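Local coordinates for protein Cas13d (uncultured Ruminococcus sp, PDB 6IV9) that binds CRISPR RNA and depends on two HEPN domains for maturation of that RNA and for target cleavage, at residues A[168-172]-A[531-535]; A[525-529]-A[553-559]. The protein carries 2 engineered substitutions. All blocks are in the same frame, centred on the assembly; numbering follows the deposited sequence.

How the contacts relate
Both contacts are built on helix 511-535, and their centres lie 11 Å apart on the same side of the chain's centre. Contact 2 uses the earlier residues 525-529 of this helix, contact 1 its last turn, 531-535. Along the chain the segments alternate: 168-172, 525-529, 531-535, then 553-559. Segments 168-172 and 531-535 are 359 residues apart at their closest ends, whereas 525-529 and 553-559 are just 24 apart. The two contacts also touch, with L532 CD1 3.4 Å from F553 O and L172 CG 4.0 Å from I528 CG2. This joined group of helices lies beside bound RNA, which Q171 and F531 of contact 1 meet directly.

Contact 1. Residues A[168-172]-A[531-535]; sequences IHIQL and FLKIM. With nucleotides of chain B.
F531 and M535 lie against I168, H169, Q171 and L172. The F531 side chain starts with CB beside L172 CB (3.9 Å). With CG anti to the carbonyl carbon (chi1 -79°), the ring reaches between helix 168-197 and the U23 base of chain B: CD1 touches I168 CG2, Q171 CB stands over one face, 4.0 Å from the ring centroid, in a CH-pi contact, and CE2 and CZ reach the base, CZ 3.6 Å from U23 N3. Replacing this ring by an alanine is likely to open a gap beside Q171 CB and to leave the U23 base of chain B without its aromatic neighbour. The frame is an antiparallel helix pair, helix 168-197 beginning alongside the end of helix 511-535, with short-segment axes 10.1 Å apart at 162°. M535 CG is pressed on I168 CG2 (3.5 Å, tight), and its SD sits over the centre of the H169 ring, 3.4 Å from the centroid, a Met-aromatic contact. D166 at ND1 and the E543 carbonyl at NE2 fix the rotation of that ring. M535 CE and L532 CD2 both meet L172 CD1. Towards the RNA, Q171 OE1 accepts a 2.7 Å hydrogen bond from U23 O2' of chain B, while its NE2 is bonded to the N167 carbonyl, which sets the amide with its oxygen to the ribose.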
# COMPACT_ATOMS: atom_id res chain seq x y z
N ILE A 168 13.80 -2.76 -24.38
CA ILE A 168 13.57 -3.79 -23.33
C ILE A 168 14.19 -3.39 -21.99
O ILE A 168 13.53 -3.54 -20.99
CB ILE A 168 14.07 -5.16 -23.79
CG1 ILE A 168 13.71 -5.44 -25.25
CG2 ILE A 168 13.57 -6.25 -22.87
CD1 ILE A 168 14.16 -6.78 -25.75
N HIS A 169 15.42 -2.92 -22.00
CA HIS A 169 16.12 -2.58 -20.74
C HIS A 169 15.38 -1.46 -19.99
O HIS A 169 15.26 -1.56 -18.80
CB HIS A 169 17.58 -2.21 -21.01
CG HIS A 169 18.38 -3.29 -21.61
ND1 HIS A 169 18.29 -3.63 -22.93
CD2 HIS A 169 19.30 -4.11 -21.09
CE1 HIS A 169 19.11 -4.60 -23.19
NE2 HIS A 169 19.74 -4.91 -22.09
N ILE A 170 14.92 -0.45 -20.71
CA ILE A 170 14.23 0.71 -20.09
C ILE A 170 12.94 0.25 -19.41
O ILE A 170 12.58 0.82 -18.41
CB ILE A 170 14.03 1.85 -21.10
CG1 ILE A 170 13.70 3.17 -20.40
CG2 ILE A 170 13.04 1.51 -22.20
CD1 ILE A 170 14.68 3.50 -19.32
N GLN A 171 12.24 -0.72 -19.99
CA GLN A 171 10.99 -1.22 -19.38
C GLN A 171 11.30 -1.91 -18.05
O GLN A 171 10.57 -1.73 -17.11
CB GLN A 171 10.23 -2.08 -20.39
CG GLN A 171 9.76 -1.30 -21.61
CD GLN A 171 8.91 -2.16 -22.51
OE1 GLN A 171 7.86 -2.65 -22.12
NE2 GLN A 171 9.39 -2.37 -23.71
N LEU A 172 12.37 -2.69 -18.01
CA LEU A 172 12.78 -3.33 -16.74
C LEU A 172 13.12 -2.23 -15.73
O LEU A 172 12.65 -2.28 -14.63
CB LEU A 172 13.99 -4.22 -17.01
CG LEU A 172 14.56 -4.98 -15.83
CD1 LEU A 172 15.43 -6.13 -16.30
CD2 LEU A 172 15.34 -4.06 -14.92
N PHE A 531 11.25 -9.63 -17.81
CA PHE A 531 12.11 -8.90 -18.76
C PHE A 531 13.49 -9.57 -18.84
O PHE A 531 14.01 -9.69 -19.93
CB PHE A 531 12.18 -7.41 -18.44
CG PHE A 531 10.98 -6.64 -18.91
CD1 PHE A 531 10.65 -6.60 -20.25
CD2 PHE A 531 10.15 -6.01 -18.01
CE1 PHE A 531 9.52 -5.93 -20.68
CE2 PHE A 531 9.03 -5.33 -18.45
CZ PHE A 531 8.72 -5.28 -19.78
N LEU A 532 14.06 -9.98 -17.71
CA LEU A 532 15.38 -10.64 -17.74
C LEU A 532 15.26 -11.94 -18.53
O LEU A 532 16.08 -12.20 -19.34
CB LEU A 532 15.83 -10.93 -16.31
CG LEU A 532 16.33 -9.74 -15.51
CD1 LEU A 532 16.59 -10.12 -14.08
CD2 LEU A 532 17.57 -9.14 -16.14
N LYS A 533 14.22 -12.71 -18.27
CA LYS A 533 14.01 -13.99 -18.97
C LYS A 533 13.90 -13.76 -20.48
O LYS A 533 14.46 -14.53 -21.22
CB LYS A 533 12.77 -14.68 -18.41
CG LYS A 533 12.41 -15.96 -19.12
CD LYS A 533 11.29 -16.72 -18.48
CE LYS A 533 11.42 -16.80 -16.98
NZ LYS A 533 10.87 -18.07 -16.47
N ILE A 534 13.21 -12.72 -20.92
CA ILE A 534 13.07 -12.45 -22.37
C ILE A 534 14.44 -12.08 -22.94
O ILE A 534 14.82 -12.65 -23.94
CB ILE A 534 12.05 -11.33 -22.61
CG1 ILE A 534 10.62 -11.84 -22.47
CG2 ILE A 534 12.28 -10.66 -23.94
CD1 ILE A 534 9.65 -10.76 -22.10
N MET A 535 15.15 -11.18 -22.28
CA MET A 535 16.47 -10.72 -22.79
C MET A 535 17.47 -11.88 -22.87
O MET A 535 18.27 -11.89 -23.77
CB MET A 535 17.02 -9.56 -21.95
CG MET A 535 16.30 -8.28 -22.23
SD MET A 535 17.00 -6.82 -21.45
CE MET A 535 16.54 -7.14 -19.76
P U B 23 2.44 -1.68 -23.44
OP1 U B 23 3.37 -2.67 -24.01
OP2 U B 23 1.10 -2.06 -23.02
O5' U B 23 3.20 -1.10 -22.16
C5' U B 23 2.53 -0.39 -21.10
C4' U B 23 3.38 -0.50 -19.83
O4' U B 23 3.32 -1.88 -19.41
C3' U B 23 4.87 -0.20 -20.06
O3' U B 23 5.40 0.51 -18.96
C2' U B 23 5.50 -1.57 -20.13
O2' U B 23 6.90 -1.60 -19.85
C1' U B 23 4.63 -2.37 -19.15
N1 U B 23 4.67 -3.80 -19.48
C2 U B 23 5.26 -4.67 -18.57
O2 U B 23 5.72 -4.30 -17.52
N3 U B 23 5.33 -5.98 -18.99
C4 U B 23 4.91 -6.49 -20.16
O4 U B 23 5.07 -7.69 -20.39
C5 U B 23 4.28 -5.55 -21.04
C6 U B 23 4.18 -4.27 -20.67
P C B 24 5.37 2.09 -18.96
OP1 C B 24 5.80 2.52 -17.62
OP2 C B 24 4.20 2.56 -19.64
O5' C B 24 6.57 2.49 -19.95
C5' C B 24 7.89 2.70 -19.44
C4' C B 24 8.84 3.02 -20.57
O4' C B 24 9.06 1.84 -21.39
C3' C B 24 8.35 4.06 -21.52
O3' C B 24 8.60 5.32 -20.98
C2' C B 24 9.21 3.77 -22.75
O2' C B 24 10.52 4.30 -22.61
C1' C B 24 9.20 2.25 -22.75
N1 C B 24 8.12 1.62 -23.56
C2 C B 24 8.37 1.34 -24.91
O2 C B 24 9.47 1.68 -25.40
N3 C B 24 7.41 0.75 -25.66
C4 C B 24 6.26 0.37 -25.08
N4 C B 24 5.36 -0.27 -25.83
C5 C B 24 5.99 0.61 -23.71
C6 C B 24 6.93 1.25 -22.99

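Contact 2. Residues A[525-529]-A[553-559]. With nucleotides of chain B.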
# COMPACT_ATOMS: atom_id res chain seq x y z
N PHE A 525 8.62 -6.88 -9.17
CA PHE A 525 9.62 -7.97 -9.24
C PHE A 525 9.22 -9.00 -10.30
O PHE A 525 10.05 -9.50 -10.98
CB PHE A 525 9.86 -8.59 -7.86
CG PHE A 525 10.79 -7.80 -6.98
CD1 PHE A 525 12.15 -7.83 -7.17
CD2 PHE A 525 10.30 -7.03 -5.94
CE1 PHE A 525 13.00 -7.10 -6.36
CE2 PHE A 525 11.15 -6.31 -5.13
CZ PHE A 525 12.50 -6.36 -5.33
N ASP A 526 7.93 -9.29 -10.40
CA ASP A 526 7.43 -10.27 -11.40
C ASP A 526 7.75 -9.75 -12.80
O ASP A 526 8.18 -10.52 -13.62
CB ASP A 526 5.94 -10.46 -11.21
CG ASP A 526 5.39 -11.79 -11.70
OD1 ASP A 526 6.17 -12.63 -12.09
OD2 ASP A 526 4.18 -11.96 -11.65
N ASN A 527 7.54 -8.46 -13.03
CA ASN A 527 7.84 -7.85 -14.35
C ASN A 527 9.34 -7.91 -14.63
O ASN A 527 9.73 -8.25 -15.72
CB ASN A 527 7.35 -6.41 -14.42
CG ASN A 527 5.86 -6.32 -14.57
OD1 ASN A 527 5.23 -7.23 -15.08
ND2 ASN A 527 5.28 -5.23 -14.13
N ILE A 528 10.14 -7.56 -13.63
CA ILE A 528 11.62 -7.54 -13.80
C ILE A 528 12.09 -8.96 -14.12
O ILE A 528 12.87 -9.11 -15.02
CB ILE A 528 12.29 -6.98 -12.54
CG1 ILE A 528 11.95 -5.50 -12.33
CG2 ILE A 528 13.78 -7.22 -12.59
CD1 ILE A 528 12.19 -4.99 -10.94
N LYS A 529 11.57 -9.95 -13.42
CA LYS A 529 12.00 -11.34 -13.70
C LYS A 529 11.64 -11.71 -15.15
O LYS A 529 12.44 -12.35 -15.79
CB LYS A 529 11.49 -12.30 -12.63
CG LYS A 529 10.06 -12.76 -12.77
CD LYS A 529 9.95 -14.21 -13.12
CE LYS A 529 8.52 -14.68 -13.22
NZ LYS A 529 7.72 -13.81 -14.11
N PHE A 553 18.41 -8.01 -8.27
CA PHE A 553 17.34 -8.19 -9.29
C PHE A 553 17.51 -9.47 -10.10
O PHE A 553 16.58 -9.97 -10.67
CB PHE A 553 17.16 -6.93 -10.12
CG PHE A 553 16.50 -5.86 -9.31
CD1 PHE A 553 15.17 -5.96 -8.99
CD2 PHE A 553 17.23 -4.81 -8.80
CE1 PHE A 553 14.56 -4.99 -8.22
CE2 PHE A 553 16.62 -3.84 -8.03
CZ PHE A 553 15.29 -3.94 -7.74
N ASN A 554 18.70 -10.06 -10.04
CA ASN A 554 18.91 -11.36 -10.72
C ASN A 554 18.06 -12.44 -10.02
O ASN A 554 17.80 -13.45 -10.63
CB ASN A 554 20.39 -11.74 -10.79
CG ASN A 554 21.14 -10.88 -11.78
OD1 ASN A 554 20.69 -10.66 -12.88
ND2 ASN A 554 22.28 -10.38 -11.36
N ASP A 555 17.67 -12.19 -8.78
CA ASP A 555 16.88 -13.16 -7.98
C ASP A 555 15.41 -12.74 -7.93
O ASP A 555 14.71 -13.17 -7.05
CB ASP A 555 17.48 -13.33 -6.58
CG ASP A 555 17.90 -14.75 -6.28
OD1 ASP A 555 17.56 -15.64 -7.05
OD2 ASP A 555 18.55 -14.95 -5.25
N SER A 556 14.99 -11.98 -8.94
CA SER A 556 13.64 -11.38 -9.02
C SER A 556 12.57 -12.46 -8.96
O SER A 556 11.55 -12.24 -8.33
CB SER A 556 13.47 -10.51 -10.21
OG SER A 556 14.10 -9.29 -9.99
N GLN A 557 12.78 -13.56 -9.67
CA GLN A 557 11.78 -14.77 -9.42
C GLN A 557 11.49 -15.27 -8.00
O GLN A 557 10.39 -15.42 -7.57
CB GLN A 557 12.14 -15.93 -10.35
CG GLN A 557 11.14 -17.08 -10.30
CD GLN A 557 9.76 -16.68 -10.76
OE1 GLN A 557 8.90 -16.27 -9.97
NE2 GLN A 557 9.52 -16.80 -12.05
N ARG A 558 12.57 -15.48 -7.27
CA ARG A 558 12.53 -15.91 -5.87
C ARG A 558 11.92 -14.79 -5.02
O ARG A 558 11.07 -15.06 -4.22
CB ARG A 558 13.96 -16.19 -5.41
CG ARG A 558 14.05 -16.64 -3.97
CD ARG A 558 15.41 -17.15 -3.61
NE ARG A 558 15.32 -17.66 -2.27
CZ ARG A 558 16.34 -18.11 -1.59
NH1 ARG A 558 17.48 -18.35 -2.20
NH2 ARG A 558 16.23 -18.32 -0.30
N ILE A 559 12.33 -13.55 -5.26
CA ILE A 559 11.78 -12.42 -4.46
C ILE A 559 10.27 -12.30 -4.69
O ILE A 559 9.56 -12.15 -3.73
CB ILE A 559 12.53 -11.11 -4.77
CG1 ILE A 559 14.00 -11.20 -4.38
CG2 ILE A 559 11.84 -9.94 -4.12
CD1 ILE A 559 14.86 -10.13 -5.00
P U B 23 2.44 -1.68 -23.44
OP1 U B 23 3.37 -2.67 -24.01
OP2 U B 23 1.10 -2.06 -23.02
O5' U B 23 3.20 -1.10 -22.16
C5' U B 23 2.53 -0.39 -21.10
C4' U B 23 3.38 -0.50 -19.83
O4' U B 23 3.32 -1.88 -19.41
C3' U B 23 4.87 -0.20 -20.06
O3' U B 23 5.40 0.51 -18.96
C2' U B 23 5.50 -1.57 -20.13
O2' U B 23 6.90 -1.60 -19.85
C1' U B 23 4.63 -2.37 -19.15
N1 U B 23 4.67 -3.80 -19.48
C2 U B 23 5.26 -4.67 -18.57
O2 U B 23 5.72 -4.30 -17.52
N3 U B 23 5.33 -5.98 -18.99
C4 U B 23 4.91 -6.49 -20.16
O4 U B 23 5.07 -7.69 -20.39
C5 U B 23 4.28 -5.55 -21.04
C6 U B 23 4.18 -4.27 -20.67
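The first turn of helix 556-570, with the 3-10 turn before it, docks onto the C-terminal half of helix 511-535 through F525, I528 and K529. The backbones come close at S556, whose CA lies 5.0 Å from that of K529, a spacing consistent with the small serine side chain; S556 CB rests on K529 CB at 3.6 Å. S556 OG lies in the plane of the F525 ring, at its edge, and also touches I528 CG2. S556 OG donates a 2.7 Å hydrogen bond to F553 O, tilted 15° from the carbonyl plane, and F553 O accepts from S556 N as well, so two bonds grip one oxygen at the helix start.

F525 is the aromatic centre of this packing of helix 511-535 against the start of helix 556-570. I559 CG2, anti to its own backbone N, stands over the ring centre as a CH-pi contact, 3.5 Å from the centroid and 3° off the normal. The F553 ring is nearly parallel to that of F525 (21°) but slid away, with centroids 5.3 Å apart, so overlap is slight. I528 CD1 packs on F553 CE1 at 3.6 Å, and I179 of helix 168-197 touches both phenylalanines. K529 bends at chi2 and chi4, which brings NZ back to D526 OD1 of its own helix in a 2.8 Å salt bridge met nearly end-on to the carboxylate oxygen. N527 points away from residues 553-559, its ND2 bonded to N175 near the U23 base of chain B.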